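Long-range contacts in glutathione peroxidase (Hypocrea jecorina, PDB 6VPD), which probably reduces hydroperoxides to alcohols and water at the expense of thioredoxin, as a member of the glutathione peroxidase family: residues 50-55 and 84-89; 93-98 and 124-129; 137-142 and 156-161. All blocks are in the same frame, centred on the assembly; numbering follows the deposited sequence.

Interaction 1: 50-55 and 84-89; sequences KVVLVV and DFVVLG
V51, L53 and V55 lie beside F85, V87 and G89, and V52 and V54 beside V86 and L88, in two parallel strands whose side chains alternate between the faces of the sheet. On the face that carries V51, L53, F85 and V87, F85 has CG anti to its backbone N (chi1 169°), and its ring reaches toward the neighbouring strand. The rim atom F85 CE1 lies 3.7 Å from L53 CB, which meets the ring at the edge, near its plane. Toward the N-terminal end of the strands, V51 CG1 is 4.1 Å from F85 CD1, the two side chains meeting at a slant. At the far end V55 CG1 comes within 4.3 Å of V87 CG1. Helix 64-80 covers L53, F85 and V87, while helix 176-188 covers V51 and F85.

On the face of V52, V54, V86 and L88 the two strands bring only aliphatic side chains. V52 and V86 run side by side, CG2 of V52 3.8 Å from CG1 of V86. The other branch of V52, CG1, lies 4.0 Å from L88 CG; chi1 of -173° sets this methyl anti to the backbone N.

Five backbone bonds fix the register. V51, L53 and V55 give their N-H groups to the carbonyls of D84, V86 and L88, and V86 and L88 return theirs to V51 and L53. With helix 64-80 between them in sequence, the strands form the beta-alpha-beta crossover of a thioredoxin fold.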
loop_
_atom_site.group_PDB
_atom_site.type_symbol
_atom_site.label_atom_id
_atom_site.label_comp_id
_atom_site.label_asym_id
_atom_site.label_seq_id
_atom_site.Cartn_x
_atom_site.Cartn_y
_atom_site.Cartn_z
ATOM N N LYS A 50 8.848 -7.267 26.581
ATOM C CA LYS A 50 7.585 -6.645 26.221
ATOM C C LYS A 50 7.276 -6.920 24.757
ATOM O O LYS A 50 8.129 -7.369 23.985
ATOM C CB LYS A 50 7.614 -5.133 26.467
ATOM C CG LYS A 50 8.293 -4.704 27.754
ATOM C CD LYS A 50 7.439 -5.012 28.965
ATOM C CE LYS A 50 7.881 -4.195 30.172
ATOM N NZ LYS A 50 7.678 -2.755 29.915
ATOM N N VAL A 51 6.032 -6.639 24.377
ATOM C CA VAL A 51 5.577 -6.782 22.999
ATOM C C VAL A 51 5.678 -5.411 22.353
ATOM O O VAL A 51 5.144 -4.432 22.887
ATOM C CB VAL A 51 4.140 -7.336 22.942
ATOM C CG1 VAL A 51 3.623 -7.400 21.513
ATOM C CG2 VAL A 51 4.090 -8.715 23.588
ATOM N N VAL A 52 6.388 -5.333 21.228
ATOM C CA VAL A 52 6.727 -4.075 20.569
ATOM C C VAL A 52 6.192 -4.098 19.137
ATOM O O VAL A 52 6.376 -5.081 18.406
ATOM C CB VAL A 52 8.250 -3.823 20.561
ATOM C CG1 VAL A 52 8.544 -2.428 20.011
ATOM C CG2 VAL A 52 8.857 -4.006 21.944
ATOM N N LEU A 53 5.546 -3.009 18.735
ATOM C CA LEU A 53 5.084 -2.841 17.369
ATOM C C LEU A 53 5.889 -1.708 16.752
ATOM O O LEU A 53 5.823 -0.568 17.224
ATOM C CB LEU A 53 3.585 -2.554 17.320
ATOM C CG LEU A 53 3.117 -2.474 15.860
ATOM C CD1 LEU A 53 2.958 -3.869 15.221
ATOM C CD2 LEU A 53 1.882 -1.640 15.697
ATOM N N VAL A 54 6.661 -2.024 15.714
ATOM C CA VAL A 54 7.581 -1.084 15.094
ATOM C C VAL A 54 6.911 -0.617 13.823
ATOM O O VAL A 54 6.415 -1.437 13.045
ATOM C CB VAL A 54 8.946 -1.737 14.796
ATOM C CG1 VAL A 54 9.821 -0.801 13.994
ATOM C CG2 VAL A 54 9.663 -2.157 16.079
ATOM N N VAL A 55 6.835 0.692 13.635
ATOM C CA VAL A 55 6.162 1.253 12.474
ATOM C C VAL A 55 6.983 2.445 11.981
ATOM O O VAL A 55 7.472 3.245 12.785
ATOM C CB VAL A 55 4.702 1.626 12.805
ATOM C CG1 VAL A 55 4.651 2.746 13.797
ATOM C CG2 VAL A 55 3.933 2.008 11.549
ATOM N N ASP A 84 2.408 -3.594 29.033
ATOM C CA ASP A 84 2.729 -4.825 28.313
ATOM C C ASP A 84 3.228 -4.582 26.900
ATOM O O ASP A 84 3.862 -5.481 26.331
ATOM C CB ASP A 84 1.511 -5.736 28.232
ATOM C CG ASP A 84 1.250 -6.454 29.514
ATOM O OD1 ASP A 84 1.896 -7.508 29.709
ATOM O OD2 ASP A 84 0.415 -5.960 30.319
ATOM N N PHE A 85 2.975 -3.394 26.340
ATOM C CA PHE A 85 2.956 -3.196 24.894
ATOM C C PHE A 85 3.353 -1.763 24.545
ATOM O O PHE A 85 2.695 -0.816 24.980
ATOM C CB PHE A 85 1.557 -3.527 24.354
ATOM C CG PHE A 85 1.346 -3.119 22.929
ATOM C CD1 PHE A 85 2.149 -3.644 21.913
ATOM C CD2 PHE A 85 0.355 -2.195 22.600
ATOM C CE1 PHE A 85 1.973 -3.258 20.595
ATOM C CE2 PHE A 85 0.160 -1.807 21.298
ATOM C CZ PHE A 85 0.974 -2.339 20.279
ATOM N N VAL A 86 4.415 -1.595 23.751
ATOM C CA VAL A 86 4.878 -0.280 23.322
ATOM C C VAL A 86 4.875 -0.206 21.794
ATOM O O VAL A 86 5.186 -1.186 21.108
ATOM C CB VAL A 86 6.276 0.037 23.895
ATOM C CG1 VAL A 86 7.210 -1.122 23.696
ATOM C CG2 VAL A 86 6.854 1.279 23.255
ATOM N N VAL A 87 4.500 0.958 21.269
ATOM C CA VAL A 87 4.550 1.261 19.847
ATOM C C VAL A 87 5.704 2.231 19.618
ATOM O O VAL A 87 5.806 3.260 20.303
ATOM C CB VAL A 87 3.218 1.864 19.366
ATOM C CG1 VAL A 87 3.309 2.317 17.903
ATOM C CG2 VAL A 87 2.068 0.870 19.584
ATOM N N LEU A 88 6.587 1.891 18.679
ATOM C CA LEU A 88 7.725 2.734 18.324
ATOM C C LEU A 88 7.529 3.210 16.893
ATOM O O LEU A 88 7.601 2.408 15.951
ATOM C CB LEU A 88 9.049 1.977 18.483
ATOM C CG LEU A 88 9.374 1.494 19.899
ATOM C CD1 LEU A 88 10.807 0.943 20.012
ATOM C CD2 LEU A 88 9.163 2.604 20.915
ATOM N N GLY A 89 7.269 4.503 16.720
ATOM C CA GLY A 89 7.206 5.089 15.389
ATOM C C GLY A 89 8.565 5.648 15.003
ATOM O O GLY A 89 9.231 6.288 15.807
#

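Interaction 2: 93-98 and 124-129; sequences NQFGSQ and INVNGD
Q94 reaches across to V126 and N127 and grips their backbone with both ends of its side-chain amide. The stronger bond runs from Q94 NE2 to the carbonyl O of N127, 2.9 Å long and nearly straight at 168°. That oxygen lies close to the amide plane of Q94, although NE2 itself stands well above the plane of the N127 carbonyl. At the other end of the amide, Q94 OE1 takes two weak bonds, from N127 N at 3.0 Å and from V126 N at 3.2 Å, both strongly bent. The extended Q94 chain, with CD anti to CA (chi2 -178°), carries the amide this far. The N125 side chain crosses that of Q94 at about a right angle, but its close approach to NE2 is doubtful and no bond is assigned.

F95 supplies an apolar flank. F95 CZ is 3.8 Å from V126 CG2, which sits at the edge of the ring, and 3.6 Å from N127 ND2, whose amide plane is turned 80° from the ring. Q94 CB rests over the rim of one ring face.

A second shell holds the partners in turn. N127 ND2 is bonded to the carbonyl O of V151, V126 O accepts a bond from K139 NZ, and F95 packs on N154 and N56. Q94 and F95 end the FPCNQF signature of glutathione peroxidases, and here that sequence, at the end of strand 85-92, is tied by side-chain-to-backbone hydrogen bonds to the loop that leads into helix 133-141.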
loop_
_atom_site.group_PDB
_atom_site.type_symbol
_atom_site.label_atom_id
_atom_site.label_comp_id
_atom_site.label_asym_id
_atom_site.label_seq_id
_atom_site.Cartn_x
_atom_site.Cartn_y
_atom_site.Cartn_z
ATOM N N ASN A 93 11.564 9.811 5.550
ATOM C CA ASN A 93 11.340 10.712 4.432
ATOM C C ASN A 93 11.425 10.005 3.087
ATOM O O ASN A 93 11.241 10.653 2.053
ATOM C CB ASN A 93 12.364 11.848 4.471
ATOM C CG ASN A 93 13.793 11.352 4.259
ATOM O OD1 ASN A 93 14.078 10.154 4.408
ATOM N ND2 ASN A 93 14.703 12.276 3.916
ATOM N N GLN A 94 11.681 8.699 3.077
ATOM C CA GLN A 94 11.999 7.977 1.853
ATOM C C GLN A 94 10.796 7.679 0.973
ATOM O O GLN A 94 10.982 7.067 -0.075
ATOM C CB GLN A 94 12.700 6.653 2.176
ATOM C CG GLN A 94 14.157 6.769 2.584
ATOM C CD GLN A 94 14.821 5.407 2.847
ATOM O OE1 GLN A 94 14.165 4.444 3.242
ATOM N NE2 GLN A 94 16.128 5.333 2.638
ATOM N N PHE A 95 9.571 8.069 1.329
ATOM C CA PHE A 95 8.395 7.700 0.524
ATOM C C PHE A 95 7.619 8.962 0.120
ATOM O O PHE A 95 6.464 9.162 0.506
ATOM C CB PHE A 95 7.496 6.693 1.275
ATOM C CG PHE A 95 8.220 5.442 1.705
ATOM C CD1 PHE A 95 8.439 4.405 0.809
ATOM C CD2 PHE A 95 8.702 5.311 3.009
ATOM C CE1 PHE A 95 9.125 3.259 1.211
ATOM C CE2 PHE A 95 9.388 4.178 3.412
ATOM C CZ PHE A 95 9.597 3.152 2.518
ATOM N N GLY A 96 8.258 9.812 -0.681
ATOM C CA GLY A 96 7.604 10.964 -1.295
ATOM C C GLY A 96 8.123 11.236 -2.699
ATOM O O GLY A 96 9.342 11.231 -2.917
ATOM N N SER A 97 7.228 11.492 -3.653
ATOM C CA SER A 97 7.600 11.543 -5.061
ATOM C C SER A 97 7.664 12.977 -5.590
ATOM O O SER A 97 6.794 13.811 -5.312
ATOM C CB SER A 97 6.635 10.707 -5.907
ATOM O OG SER A 97 7.163 10.530 -7.211
ATOM N N GLN A 98 8.725 13.242 -6.348
ATOM C CA GLN A 98 9.060 14.524 -6.960
ATOM C C GLN A 98 8.038 14.919 -8.027
ATOM O O GLN A 98 8.365 15.062 -9.210
ATOM C CB GLN A 98 10.467 14.438 -7.574
ATOM C CG GLN A 98 11.488 13.618 -6.746
ATOM C CD GLN A 98 11.290 12.083 -6.802
ATOM O OE1 GLN A 98 10.221 11.581 -7.183
ATOM N NE2 GLN A 98 12.323 11.340 -6.398
ATOM N N ILE A 124 15.009 8.030 10.536
ATOM C CA ILE A 124 15.924 7.020 10.011
ATOM C C ILE A 124 15.582 6.697 8.559
ATOM O O ILE A 124 14.533 7.077 8.022
ATOM C CB ILE A 124 15.909 5.717 10.834
ATOM C CG1 ILE A 124 14.501 5.157 10.912
ATOM C CG2 ILE A 124 16.519 5.907 12.231
ATOM C CD1 ILE A 124 14.528 3.748 11.329
ATOM N N ASN A 125 16.489 5.968 7.928
ATOM C CA ASN A 125 16.222 5.353 6.645
ATOM C C ASN A 125 15.881 3.892 6.865
ATOM O O ASN A 125 16.592 3.189 7.590
ATOM C CB ASN A 125 17.425 5.505 5.722
ATOM C CG ASN A 125 17.558 6.910 5.209
ATOM O OD1 ASN A 125 16.929 7.274 4.221
ATOM N ND2 ASN A 125 18.334 7.728 5.910
ATOM N N VAL A 126 14.774 3.446 6.266
ATOM C CA VAL A 126 14.417 2.036 6.345
ATOM C C VAL A 126 14.940 1.230 5.172
ATOM O O VAL A 126 14.893 -0.004 5.225
ATOM C CB VAL A 126 12.889 1.824 6.451
ATOM C CG1 VAL A 126 12.336 2.551 7.671
ATOM C CG2 VAL A 126 12.170 2.254 5.173
ATOM N N ASN A 127 15.450 1.879 4.123
ATOM C CA ASN A 127 15.828 1.195 2.892
ATOM C C ASN A 127 17.164 1.712 2.387
ATOM O O ASN A 127 17.600 2.807 2.730
ATOM C CB ASN A 127 14.776 1.379 1.807
ATOM C CG ASN A 127 13.572 0.530 2.048
ATOM O OD1 ASN A 127 13.690 -0.551 2.624
ATOM N ND2 ASN A 127 12.401 1.002 1.631
ATOM N N GLY A 128 17.813 0.897 1.569
ATOM C CA GLY A 128 19.121 1.236 1.063
ATOM C C GLY A 128 20.231 0.733 1.955
ATOM O O GLY A 128 20.017 0.167 3.036
ATOM N N ASP A 129 21.459 0.942 1.470
ATOM C CA ASP A 129 22.650 0.569 2.220
ATOM C C ASP A 129 22.851 1.488 3.411
ATOM O O ASP A 129 23.616 1.156 4.329
ATOM C CB ASP A 129 23.881 0.599 1.307
ATOM C CG ASP A 129 23.833 -0.461 0.204
ATOM O OD1 ASP A 129 23.560 -1.648 0.510
ATOM O OD2 ASP A 129 24.071 -0.099 -0.972
#

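Interaction 3: 137-142 and 156-161; sequences WLKKEK and EKFLIG
Helix-on-sheet packing in a thioredoxin fold brings L138 of helix 133-141 down onto F158 and I160 of strand 157-160. CB of L138 stands over one face of the F158 ring, 3.9 Å from its centroid and only 16° off the normal, a CH-pi contact displaced toward the rim at CE2 and CD2. The two leucine methyls point to different partners. L138 CD1, placed anti to CA by chi2 of 180°, lies 3.8 Å from F158 CD1, whereas L138 CD2 meets I160 CD1, also at 3.8 Å, the L138 and I160 side chains crossing at about a right angle.

The short helical segment runs at 83° to the strand, with axes 10.4 Å apart. Helix 133-141 comes between strands 85-92 and 157-160 in the chain, a position consistent with the crosswise helix that follows the third strand of thioredoxin, and L138 extends the packing to V54 and V166 on the strands flanking 157-160.

Beyond L138, the helix ends beside the same ring. K142 N bonds back to L138 O, closing the last turn, and K142 O lies at the ring edge, 4.1 Å from F158 CE2. R169 of strand 166-170 donates a hydrogen bond to this carbonyl oxygen.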
loop_
_atom_site.group_PDB
_atom_site.type_symbol
_atom_site.label_atom_id
_atom_site.label_comp_id
_atom_site.label_asym_id
_atom_site.label_seq_id
_atom_site.Cartn_x
_atom_site.Cartn_y
_atom_site.Cartn_z
ATOM N N TRP A 137 17.975 -5.630 9.953
ATOM C CA TRP A 137 17.646 -6.870 10.644
ATOM C C TRP A 137 16.164 -7.221 10.501
ATOM O O TRP A 137 15.826 -8.359 10.149
ATOM C CB TRP A 137 18.047 -6.751 12.112
ATOM C CG TRP A 137 17.757 -7.959 12.932
ATOM C CD1 TRP A 137 18.509 -9.100 13.019
ATOM C CD2 TRP A 137 16.641 -8.143 13.812
ATOM N NE1 TRP A 137 17.929 -9.976 13.899
ATOM C CE2 TRP A 137 16.779 -9.414 14.399
ATOM C CE3 TRP A 137 15.551 -7.348 14.175
ATOM C CZ2 TRP A 137 15.860 -9.911 15.318
ATOM C CZ3 TRP A 137 14.634 -7.849 15.066
ATOM C CH2 TRP A 137 14.793 -9.114 15.629
ATOM N N LEU A 138 15.262 -6.261 10.783
ATOM C CA LEU A 138 13.824 -6.519 10.663
ATOM C C LEU A 138 13.454 -7.070 9.287
ATOM O O LEU A 138 12.609 -7.960 9.173
ATOM C CB LEU A 138 13.020 -5.240 10.930
ATOM C CG LEU A 138 12.896 -4.743 12.375
ATOM C CD1 LEU A 138 12.072 -3.478 12.433
ATOM C CD2 LEU A 138 12.322 -5.787 13.305
ATOM N N LYS A 139 14.087 -6.557 8.230
ATOM C CA LYS A 139 13.690 -6.922 6.872
ATOM C C LYS A 139 14.131 -8.343 6.515
ATOM O O LYS A 139 13.335 -9.113 5.964
ATOM C CB LYS A 139 14.242 -5.881 5.891
ATOM C CG LYS A 139 13.371 -4.599 5.805
ATOM C CD LYS A 139 14.182 -3.326 5.594
ATOM C CE LYS A 139 14.835 -3.256 4.247
ATOM N NZ LYS A 139 15.973 -2.311 4.276
ATOM N N LYS A 140 15.385 -8.709 6.829
ATOM C CA LYS A 140 15.848 -10.088 6.675
ATOM C C LYS A 140 15.033 -11.048 7.522
ATOM O O LYS A 140 14.674 -12.139 7.065
ATOM C CB LYS A 140 17.324 -10.215 7.079
ATOM C CG LYS A 140 18.315 -9.529 6.152
ATOM C CD LYS A 140 18.392 -10.237 4.813
ATOM C CE LYS A 140 19.309 -9.511 3.853
ATOM N NZ LYS A 140 19.200 -10.061 2.476
ATOM N N GLU A 141 14.758 -10.676 8.777
ATOM C CA GLU A 141 14.095 -11.594 9.704
ATOM C C GLU A 141 12.659 -11.895 9.303
ATOM O O GLU A 141 12.136 -12.963 9.636
ATOM C CB GLU A 141 14.133 -11.027 11.115
ATOM C CG GLU A 141 15.513 -11.155 11.734
ATOM C CD GLU A 141 15.987 -12.612 11.810
ATOM O OE1 GLU A 141 17.097 -12.915 11.313
ATOM O OE2 GLU A 141 15.236 -13.458 12.361
ATOM N N LYS A 142 11.997 -10.978 8.609
ATOM C CA LYS A 142 10.616 -11.187 8.190
ATOM C C LYS A 142 10.438 -10.507 6.841
ATOM O O LYS A 142 10.054 -9.334 6.760
ATOM C CB LYS A 142 9.632 -10.654 9.224
ATOM C CG LYS A 142 8.217 -11.187 9.040
ATOM C CD LYS A 142 7.993 -12.508 9.724
ATOM C CE LYS A 142 6.624 -13.040 9.350
ATOM N NZ LYS A 142 6.484 -14.517 9.596
ATOM N N GLU A 156 4.431 0.465 7.119
ATOM C CA GLU A 156 4.589 -0.963 7.343
ATOM C C GLU A 156 4.843 -1.181 8.833
ATOM O O GLU A 156 5.411 -0.317 9.515
ATOM C CB GLU A 156 5.729 -1.542 6.483
ATOM C CG GLU A 156 5.400 -1.657 4.965
ATOM C CD GLU A 156 6.019 -2.889 4.265
ATOM O OE1 GLU A 156 6.516 -2.752 3.124
ATOM O OE2 GLU A 156 5.986 -4.007 4.831
ATOM N N LYS A 157 4.356 -2.311 9.357
ATOM C CA LYS A 157 4.437 -2.639 10.782
ATOM C C LYS A 157 5.178 -3.960 10.988
ATOM O O LYS A 157 4.970 -4.916 10.234
ATOM C CB LYS A 157 3.037 -2.755 11.406
ATOM C CG LYS A 157 2.157 -1.556 11.220
ATOM C CD LYS A 157 1.196 -1.734 10.055
ATOM C CE LYS A 157 0.095 -0.680 10.092
ATOM N NZ LYS A 157 -0.357 -0.281 8.715
ATOM N N PHE A 158 6.042 -4.015 12.004
ATOM C CA PHE A 158 6.628 -5.265 12.493
ATOM C C PHE A 158 6.259 -5.473 13.955
ATOM O O PHE A 158 6.324 -4.540 14.756
ATOM C CB PHE A 158 8.144 -5.290 12.418
ATOM C CG PHE A 158 8.707 -5.085 11.052
ATOM C CD1 PHE A 158 8.797 -3.814 10.505
ATOM C CD2 PHE A 158 9.242 -6.166 10.341
ATOM C CE1 PHE A 158 9.374 -3.623 9.246
ATOM C CE2 PHE A 158 9.816 -5.985 9.079
ATOM C CZ PHE A 158 9.870 -4.713 8.530
ATOM N N LEU A 159 5.916 -6.706 14.310
ATOM C CA LEU A 159 5.531 -7.061 15.667
ATOM C C LEU A 159 6.652 -7.875 16.317
ATOM O O LEU A 159 7.044 -8.920 15.789
ATOM C CB LEU A 159 4.222 -7.842 15.648
ATOM C CG LEU A 159 3.664 -8.263 17.001
ATOM C CD1 LEU A 159 3.430 -7.028 17.850
ATOM C CD2 LEU A 159 2.381 -9.090 16.817
ATOM N N ILE A 160 7.157 -7.391 17.461
ATOM C CA ILE A 160 8.218 -8.047 18.217
ATOM C C ILE A 160 7.600 -8.770 19.408
ATOM O O ILE A 160 6.981 -8.136 20.273
ATOM C CB ILE A 160 9.283 -7.050 18.715
ATOM C CG1 ILE A 160 9.783 -6.079 17.619
ATOM C CG2 ILE A 160 10.426 -7.834 19.328
ATOM C CD1 ILE A 160 10.301 -6.714 16.376
ATOM N N GLY A 161 7.808 -10.090 19.489
ATOM C CA GLY A 161 7.370 -10.842 20.647
ATOM C C GLY A 161 8.263 -10.599 21.853
ATOM O O GLY A 161 9.341 -10.014 21.759
#

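In the fold
Along the chain the three contacts follow one another in series; interactions 1 and 3 reach the same thioredoxin-type sheet, whereas interaction 2 lies off it in loops. Interactions 1 and 3 have centres about 11 Å apart and meet where strands 51-58 and 157-160 are neighbours: strand 51-58 pairs in parallel with 85-92 on one side and antiparallel with 157-160 on the other. Interaction 2 lies at the surface, its centre about 22 Å from that of interaction 1 and 17 Å from that of interaction 3. Segment 93-98 continues from strand 85-92, and segment 124-129 leads toward helix 133-141. The probable hydrogen bond from K139 NZ to V126 O thus connects the surface loop to the helix packed on the sheet.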